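Local coordinates for protein D-xylonate dehydratase (PDB 5OYN) that catalyses the dehydration of D-xylonate, and with similar efficiency of D-gluconate, to 2-keto-3-deoxy sugar acids, using a [2Fe-2S] cluster and magnesium, at residues G422-F434 against L523-T535. Sequence-based numbering, arbitrary orientation.
Sequences GQEGVFEARAIVF and LRTGDTIRIDLNT
Phe427 and Ala429 pair with Ile531 and Ile529 through reciprocal N-H to O bonds, the hydrogen-bonded pairs of an antiparallel join whose strands 426-434 and 528-532 run at 150° to each other. Val426, Glu428 and Arg430 face Asp532, Arg530 and Thr528 in the non-hydrogen-bonded pairs between. Before strand 528-532 begins, the type II turn Arg524-Asp527, with Gly526 at its third position, still pairs with strand 426-434: Ala431 N bonds to Asp527 O and Ala431 O accepts Gly526 N.

Side chains finish each end. Thr525 OG1 lies beside its own backbone N (chi1 -57°) and accepts Val433 N at 3.1 Å, taking the place of a main-chain carbonyl. An alanine here would lose that acceptor and is likely to leave Val433 N without its partner. At the far end, Asn534 ND2 donates to Glu424 O over 2.7 Å, in the carbonyl plane, and also reaches Asp532 OD1.

On the Phe427-Ala429 face, the Phe427 ring runs alongside Ile531, with CE1 3.5 Å from Ile531 CB. Past the last bridge, Val433 CG2 meets Leu523 CD2 at 3.5 Å. On the other face, Glu428 OE2 comes to the edge of the Arg530 guanidinium, a long salt bridge of 3.8 Å to NH1 with the two planes nearly perpendicular.

Asp527 is also salt-bridged to Arg550. This is structural pairing within the C-terminal dehydratase region, away from the cluster and magnesium sites. Strand 426-435 continues the mixed sheet through parallel strand 455-460, whereas 528-532 passes it on to antiparallel 537-540; Tyr417, the last residue of helix 411-417, meets the Phe427 ring.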
ATOM      1  N   GLY A 422     -43.144  50.212  -0.204  1.00 94.06           N
ATOM      2  CA  GLY A 422     -44.394  49.652   0.290  1.00 95.71           C
ATOM      3  C   GLY A 422     -44.451  48.141   0.283  1.00 98.16           C
ATOM      4  O   GLY A 422     -45.204  47.548   1.067  1.00 97.34           O
ATOM      5  N   GLN A 423     -43.640  47.507  -0.560  1.00 99.09           N
ATOM      6  CA  GLN A 423     -43.732  46.081  -0.860  1.00 99.55           C
ATOM      7  C   GLN A 423     -42.317  45.461  -0.733  1.00 99.53           C
ATOM      8  O   GLN A 423     -41.600  45.300  -1.727  1.00104.58           O
ATOM      9  CB  GLN A 423     -44.352  45.905  -2.285  1.00 94.03           C
ATOM     10  CG  GLN A 423     -45.758  45.281  -2.327  1.00 99.61           C
ATOM     11  CD  GLN A 423     -46.179  44.853  -3.745  1.00109.03           C
ATOM     12  OE1 GLN A 423     -45.338  44.731  -4.645  1.00108.14           O
ATOM     13  NE2 GLN A 423     -47.476  44.594  -3.934  1.00102.82           N
ATOM     14  N   GLU A 424     -41.916  45.092   0.490  1.00 92.30           N
ATOM     15  CA  GLU A 424     -40.597  44.510   0.732  1.00 84.02           C
ATOM     16  C   GLU A 424     -40.714  43.009   0.922  1.00 83.13           C
ATOM     17  O   GLU A 424     -41.647  42.521   1.567  1.00 83.85           O
ATOM     18  CB  GLU A 424     -39.907  45.117   1.957  1.00 78.62           C
ATOM     19  CG  GLU A 424     -39.794  46.629   1.935  1.00 94.49           C
ATOM     20  CD  GLU A 424     -41.072  47.325   2.411  1.00103.68           C
ATOM     21  OE1 GLU A 424     -42.127  47.162   1.755  1.00102.55           O
ATOM     22  OE2 GLU A 424     -41.023  48.046   3.434  1.00101.63           O
ATOM     23  N   GLY A 425     -39.739  42.280   0.387  1.00 77.88           N
ATOM     24  CA  GLY A 425     -39.863  40.846   0.280  1.00 69.92           C
ATOM     25  C   GLY A 425     -40.707  40.397  -0.885  1.00 70.18           C
ATOM     26  O   GLY A 425     -40.921  39.187  -1.056  1.00 68.26           O
ATOM     27  N   VAL A 426     -41.189  41.336  -1.689  1.00 75.60           N
ATOM     28  CA  VAL A 426     -42.075  41.071  -2.810  1.00 72.92           C
ATOM     29  C   VAL A 426     -41.543  41.846  -3.995  1.00 71.31           C
ATOM     30  O   VAL A 426     -41.092  42.989  -3.853  1.00 73.57           O
ATOM     31  CB  VAL A 426     -43.528  41.483  -2.499  1.00 74.78           C
ATOM     32  CG1 VAL A 426     -44.221  40.431  -1.727  1.00 69.55           C
ATOM     33  CG2 VAL A 426     -43.489  42.660  -1.638  1.00 77.92           C
ATOM     34  N   PHE A 427     -41.575  41.211  -5.155  1.00 68.74           N
ATOM     35  CA  PHE A 427     -41.114  41.820  -6.389  1.00 73.31           C
ATOM     36  C   PHE A 427     -41.693  40.983  -7.510  1.00 72.72           C
ATOM     37  O   PHE A 427     -42.078  39.825  -7.310  1.00 67.63           O
ATOM     38  CB  PHE A 427     -39.573  41.895  -6.483  1.00 73.54           C
ATOM     39  CG  PHE A 427     -38.885  40.545  -6.692  1.00 72.02           C
ATOM     40  CD1 PHE A 427     -38.638  39.693  -5.623  1.00 69.23           C
ATOM     41  CD2 PHE A 427     -38.472  40.142  -7.957  1.00 73.36           C
ATOM     42  CE1 PHE A 427     -38.012  38.472  -5.813  1.00 68.16           C
ATOM     43  CE2 PHE A 427     -37.844  38.903  -8.151  1.00 68.00           C
ATOM     44  CZ  PHE A 427     -37.619  38.075  -7.078  1.00 64.89           C
ATOM     45  N   GLU A 428     -41.767  41.592  -8.681  1.00 72.43           N
ATOM     46  CA  GLU A 428     -42.222  40.911  -9.877  1.00 76.82           C
ATOM     47  C   GLU A 428     -41.123  40.998 -10.919  1.00 75.99           C
ATOM     48  O   GLU A 428     -40.440  42.025 -11.025  1.00 79.72           O
ATOM     49  CB  GLU A 428     -43.528  41.531 -10.394  1.00 81.51           C
ATOM     50  CG  GLU A 428     -44.643  41.532  -9.342  1.00 83.04           C
ATOM     51  CD  GLU A 428     -45.978  42.043  -9.874  1.00 87.14           C
ATOM     52  OE1 GLU A 428     -45.986  43.109 -10.536  1.00 81.48           O
ATOM     53  OE2 GLU A 428     -47.012  41.373  -9.622  1.00 81.54           O
ATOM     54  N   ALA A 429     -40.939  39.913 -11.674  1.00 71.06           N
ATOM     55  CA  ALA A 429     -39.911  39.871 -12.704  1.00 68.32           C
ATOM     56  C   ALA A 429     -40.443  39.166 -13.945  1.00 69.70           C
ATOM     57  O   ALA A 429     -41.477  38.487 -13.918  1.00 63.13           O
ATOM     58  CB  ALA A 429     -38.637  39.188 -12.201  1.00 68.88           C
ATOM     59  N   ARG A 430     -39.705  39.334 -15.039  1.00 67.90           N
ATOM     60  CA  ARG A 430     -40.077  38.812 -16.346  1.00 68.79           C
ATOM     61  C   ARG A 430     -39.293  37.535 -16.620  1.00 75.25           C
ATOM     62  O   ARG A 430     -38.057  37.549 -16.628  1.00 75.99           O
ATOM     63  CB  ARG A 430     -39.799  39.855 -17.427  1.00 73.26           C
ATOM     64  CG  ARG A 430     -40.098  39.381 -18.830  1.00 72.39           C
ATOM     65  CD  ARG A 430     -40.177  40.559 -19.741  1.00 72.86           C
ATOM     66  NE  ARG A 430     -38.858  41.048 -20.112  1.00 77.14           N
ATOM     67  CZ  ARG A 430     -38.167  40.553 -21.133  1.00 86.23           C
ATOM     68  NH1 ARG A 430     -38.687  39.556 -21.860  1.00 72.59           N
ATOM     69  NH2 ARG A 430     -36.964  41.051 -21.422  1.00 81.83           N
ATOM     70  N   ALA A 431     -40.006  36.441 -16.871  1.00 72.95           N
ATOM     71  CA  ALA A 431     -39.356  35.147 -17.013  1.00 68.92           C
ATOM     72  C   ALA A 431     -38.559  35.061 -18.314  1.00 71.48           C
ATOM     73  O   ALA A 431     -39.044  35.442 -19.381  1.00 75.64           O
ATOM     74  CB  ALA A 431     -40.398  34.032 -16.954  1.00 69.64           C
ATOM     75  N   ILE A 432     -37.327  34.564 -18.218  1.00 77.07           N
ATOM     76  CA  ILE A 432     -36.513  34.167 -19.368  1.00 74.22           C
ATOM     77  C   ILE A 432     -36.273  32.671 -19.215  1.00 72.70           C
ATOM     78  O   ILE A 432     -35.452  32.251 -18.389  1.00 74.34           O
ATOM     79  CB  ILE A 432     -35.191  34.934 -19.445  1.00 71.38           C
ATOM     80  CG1 ILE A 432     -35.419  36.421 -19.139  1.00 76.45           C
ATOM     81  CG2 ILE A 432     -34.531  34.717 -20.801  1.00 68.28           C
ATOM     82  CD1 ILE A 432     -35.994  37.215 -20.296  1.00 75.25           C
ATOM     83  N   VAL A 433     -36.987  31.863 -20.000  1.00 70.19           N
ATOM     84  CA  VAL A 433     -37.046  30.417 -19.807  1.00 71.25           C
ATOM     85  C   VAL A 433     -36.068  29.722 -20.744  1.00 73.99           C
ATOM     86  O   VAL A 433     -35.960  30.072 -21.930  1.00 75.24           O
ATOM     87  CB  VAL A 433     -38.478  29.899 -20.026  1.00 72.73           C
ATOM     88  CG1 VAL A 433     -38.557  28.389 -19.791  1.00 72.73           C
ATOM     89  CG2 VAL A 433     -39.428  30.638 -19.112  1.00 72.02           C
ATOM     90  N   PHE A 434     -35.358  28.724 -20.212  1.00 74.47           N
ATOM     91  CA  PHE A 434     -34.411  27.923 -20.973  1.00 70.05           C
ATOM     92  C   PHE A 434     -34.710  26.451 -20.763  1.00 71.62           C
ATOM     93  O   PHE A 434     -35.077  26.032 -19.660  1.00 74.66           O
ATOM     94  CB  PHE A 434     -32.984  28.212 -20.560  1.00 63.85           C
ATOM     95  CG  PHE A 434     -32.611  29.645 -20.664  1.00 63.45           C
ATOM     96  CD1 PHE A 434     -32.293  30.202 -21.897  1.00 68.28           C
ATOM     97  CD2 PHE A 434     -32.570  30.443 -19.536  1.00 58.78           C
ATOM     98  CE1 PHE A 434     -31.941  31.541 -22.005  1.00 65.82           C
ATOM     99  CE2 PHE A 434     -32.216  31.779 -19.634  1.00 64.57           C
ATOM    100  CZ  PHE A 434     -31.899  32.330 -20.872  1.00 61.33           C
ATOM    101  N   LEU A 523     -44.917  27.478 -18.470  1.00 75.09           N
ATOM    102  CA  LEU A 523     -44.402  28.840 -18.410  1.00 72.38           C
ATOM    103  C   LEU A 523     -43.674  29.193 -19.705  1.00 74.27           C
ATOM    104  O   LEU A 523     -43.092  28.336 -20.374  1.00 76.47           O
ATOM    105  CB  LEU A 523     -43.482  29.003 -17.204  1.00 69.92           C
ATOM    106  CG  LEU A 523     -42.663  30.279 -17.018  1.00 73.84           C
ATOM    107  CD1 LEU A 523     -43.410  31.311 -16.184  1.00 76.06           C
ATOM    108  CD2 LEU A 523     -41.376  29.913 -16.328  1.00 73.94           C
ATOM    109  N   ARG A 524     -43.752  30.464 -20.086  1.00 73.64           N
ATOM    110  CA  ARG A 524     -43.146  30.917 -21.327  1.00 73.67           C
ATOM    111  C   ARG A 524     -42.448  32.242 -21.083  1.00 73.94           C
ATOM    112  O   ARG A 524     -42.869  33.033 -20.236  1.00 74.93           O
ATOM    113  CB  ARG A 524     -44.180  31.064 -22.453  1.00 74.60           C
ATOM    114  CG  ARG A 524     -45.116  29.875 -22.615  1.00 75.12           C
ATOM    115  CD  ARG A 524     -44.468  28.751 -23.404  1.00 81.01           C
ATOM    116  NE  ARG A 524     -45.370  27.621 -23.631  1.00 81.84           N
ATOM    117  CZ  ARG A 524     -45.287  26.455 -22.992  1.00 86.91           C
ATOM    118  NH1 ARG A 524     -44.343  26.267 -22.073  1.00 80.79           N
ATOM    119  NH2 ARG A 524     -46.150  25.475 -23.264  1.00 85.11           N
ATOM    120  N   THR A 525     -41.364  32.465 -21.827  1.00 74.42           N
ATOM    121  CA  THR A 525     -40.607  33.705 -21.711  1.00 73.88           C
ATOM    122  C   THR A 525     -41.536  34.905 -21.881  1.00 78.87           C
ATOM    123  O   THR A 525     -42.513  34.856 -22.630  1.00 88.26           O
ATOM    124  CB  THR A 525     -39.483  33.717 -22.755  1.00 65.61           C
ATOM    125  OG1 THR A 525     -38.655  32.562 -22.567  1.00 75.37           O
ATOM    126  CG2 THR A 525     -38.624  34.954 -22.637  1.00 63.32           C
ATOM    127  N   GLY A 526     -41.255  35.980 -21.149  1.00 72.09           N
ATOM    128  CA  GLY A 526     -42.084  37.158 -21.181  1.00 76.75           C
ATOM    129  C   GLY A 526     -43.192  37.187 -20.148  1.00 80.90           C
ATOM    130  O   GLY A 526     -43.694  38.277 -19.826  1.00 80.07           O
ATOM    131  N   ASP A 527     -43.590  36.026 -19.618  1.00 77.44           N
ATOM    132  CA  ASP A 527     -44.529  35.987 -18.506  1.00 72.83           C
ATOM    133  C   ASP A 527     -43.962  36.743 -17.306  1.00 75.23           C
ATOM    134  O   ASP A 527     -42.771  37.060 -17.231  1.00 79.49           O
ATOM    135  CB  ASP A 527     -44.843  34.549 -18.101  1.00 70.45           C
ATOM    136  CG  ASP A 527     -45.557  33.769 -19.194  1.00 84.12           C
ATOM    137  OD1 ASP A 527     -45.776  32.546 -19.007  1.00 80.53           O
ATOM    138  OD2 ASP A 527     -45.893  34.376 -20.241  1.00 85.82           O
ATOM    139  N   THR A 528     -44.836  37.039 -16.356  1.00 76.16           N
ATOM    140  CA  THR A 528     -44.459  37.780 -15.163  1.00 72.66           C
ATOM    141  C   THR A 528     -44.612  36.867 -13.957  1.00 73.18           C
ATOM    142  O   THR A 528     -45.659  36.233 -13.779  1.00 71.46           O
ATOM    143  CB  THR A 528     -45.291  39.062 -15.027  1.00 71.08           C
ATOM    144  OG1 THR A 528     -44.723  40.071 -15.874  1.00 70.99           O
ATOM    145  CG2 THR A 528     -45.306  39.583 -13.586  1.00 67.44           C
ATOM    146  N   ILE A 529     -43.543  36.770 -13.165  1.00 74.65           N
ATOM    147  CA  ILE A 529     -43.508  35.953 -11.957  1.00 73.48           C
ATOM    148  C   ILE A 529     -43.473  36.888 -10.755  1.00 73.08           C
ATOM    149  O   ILE A 529     -42.758  37.899 -10.758  1.00 67.95           O
ATOM    150  CB  ILE A 529     -42.298  34.996 -11.954  1.00 67.20           C
ATOM    151  CG1 ILE A 529     -42.397  34.022 -13.134  1.00 71.54           C
ATOM    152  CG2 ILE A 529     -42.213  34.244 -10.633  1.00 70.66           C
ATOM    153  CD1 ILE A 529     -41.730  32.672 -12.908  1.00 66.96           C
ATOM    154  N   ARG A 530     -44.263  36.556  -9.737  1.00 72.32           N
ATOM    155  CA  ARG A 530     -44.410  37.383  -8.546  1.00 73.13           C
ATOM    156  C   ARG A 530     -43.944  36.582  -7.341  1.00 72.56           C
ATOM    157  O   ARG A 530     -44.539  35.547  -7.007  1.00 71.62           O
ATOM    158  CB  ARG A 530     -45.860  37.845  -8.371  1.00 74.36           C
ATOM    159  CG  ARG A 530     -46.250  38.203  -6.942  1.00 74.16           C
ATOM    160  CD  ARG A 530     -47.372  39.222  -6.910  1.00 70.18           C
ATOM    161  NE  ARG A 530     -47.725  39.594  -5.542  1.00 82.74           N
ATOM    162  CZ  ARG A 530     -47.830  40.852  -5.100  1.00 92.34           C
ATOM    163  NH1 ARG A 530     -47.605  41.885  -5.917  1.00 83.56           N
ATOM    164  NH2 ARG A 530     -48.160  41.081  -3.829  1.00 85.05           N
ATOM    165  N   ILE A 531     -42.880  37.057  -6.698  1.00 64.94           N
ATOM    166  CA  ILE A 531     -42.269  36.375  -5.563  1.00 72.08           C
ATOM    167  C   ILE A 531     -42.646  37.135  -4.303  1.00 68.67           C
ATOM    168  O   ILE A 531     -42.443  38.354  -4.218  1.00 64.91           O
ATOM    169  CB  ILE A 531     -40.731  36.276  -5.703  1.00 73.46           C
ATOM    170  CG1 ILE A 531     -40.311  35.717  -7.071  1.00 66.88           C
ATOM    171  CG2 ILE A 531     -40.129  35.417  -4.590  1.00 65.24           C
ATOM    172  CD1 ILE A 531     -40.591  34.240  -7.261  1.00 61.45           C
ATOM    173  N   ASP A 532     -43.180  36.416  -3.323  1.00 65.47           N
ATOM    174  CA  ASP A 532     -43.509  36.983  -2.018  1.00 71.77           C
ATOM    175  C   ASP A 532     -42.780  36.141  -0.982  1.00 69.39           C
ATOM    176  O   ASP A 532     -43.211  35.023  -0.676  1.00 70.12           O
ATOM    177  CB  ASP A 532     -45.025  37.000  -1.770  1.00 76.03           C
ATOM    178  CG  ASP A 532     -45.424  37.812  -0.519  1.00 77.67           C
ATOM    179  OD1 ASP A 532     -44.567  38.012   0.379  1.00 72.73           O
ATOM    180  OD2 ASP A 532     -46.593  38.273  -0.450  1.00 80.16           O
ATOM    181  N   LEU A 533     -41.687  36.684  -0.440  1.00 68.90           N
ATOM    182  CA  LEU A 533     -40.922  35.960   0.571  1.00 72.74           C
ATOM    183  C   LEU A 533     -41.540  36.081   1.955  1.00 74.07           C
ATOM    184  O   LEU A 533     -41.228  35.258   2.828  1.00 70.82           O
ATOM    185  CB  LEU A 533     -39.462  36.445   0.610  1.00 66.70           C
ATOM    186  CG  LEU A 533     -38.680  36.421  -0.715  1.00 62.53           C
ATOM    187  CD1 LEU A 533     -37.286  36.962  -0.542  1.00 59.06           C
ATOM    188  CD2 LEU A 533     -38.651  35.020  -1.333  1.00 61.41           C
ATOM    189  N   ASN A 534     -42.400  37.089   2.172  1.00 69.53           N
ATOM    190  CA  ASN A 534     -43.090  37.194   3.453  1.00 62.55           C
ATOM    191  C   ASN A 534     -44.097  36.074   3.616  1.00 66.54           C
ATOM    192  O   ASN A 534     -44.331  35.611   4.739  1.00 67.34           O
ATOM    193  CB  ASN A 534     -43.796  38.537   3.581  1.00 65.69           C
ATOM    194  CG  ASN A 534     -42.879  39.711   3.327  1.00 70.46           C
ATOM    195  OD1 ASN A 534     -42.111  40.114   4.206  1.00 69.30           O
ATOM    196  ND2 ASN A 534     -42.972  40.288   2.128  1.00 65.60           N
ATOM    197  N   THR A 535     -44.688  35.618   2.510  1.00 66.88           N
ATOM    198  CA  THR A 535     -45.791  34.668   2.555  1.00 73.78           C
ATOM    199  C   THR A 535     -45.431  33.311   1.983  1.00 73.10           C
ATOM    200  O   THR A 535     -46.225  32.370   2.121  1.00 74.31           O
ATOM    201  CB  THR A 535     -47.034  35.229   1.816  1.00 74.30           C
ATOM    202  OG1 THR A 535     -46.848  35.188   0.391  1.00 68.74           O
ATOM    203  CG2 THR A 535     -47.327  36.667   2.256  1.00 66.55           C
TER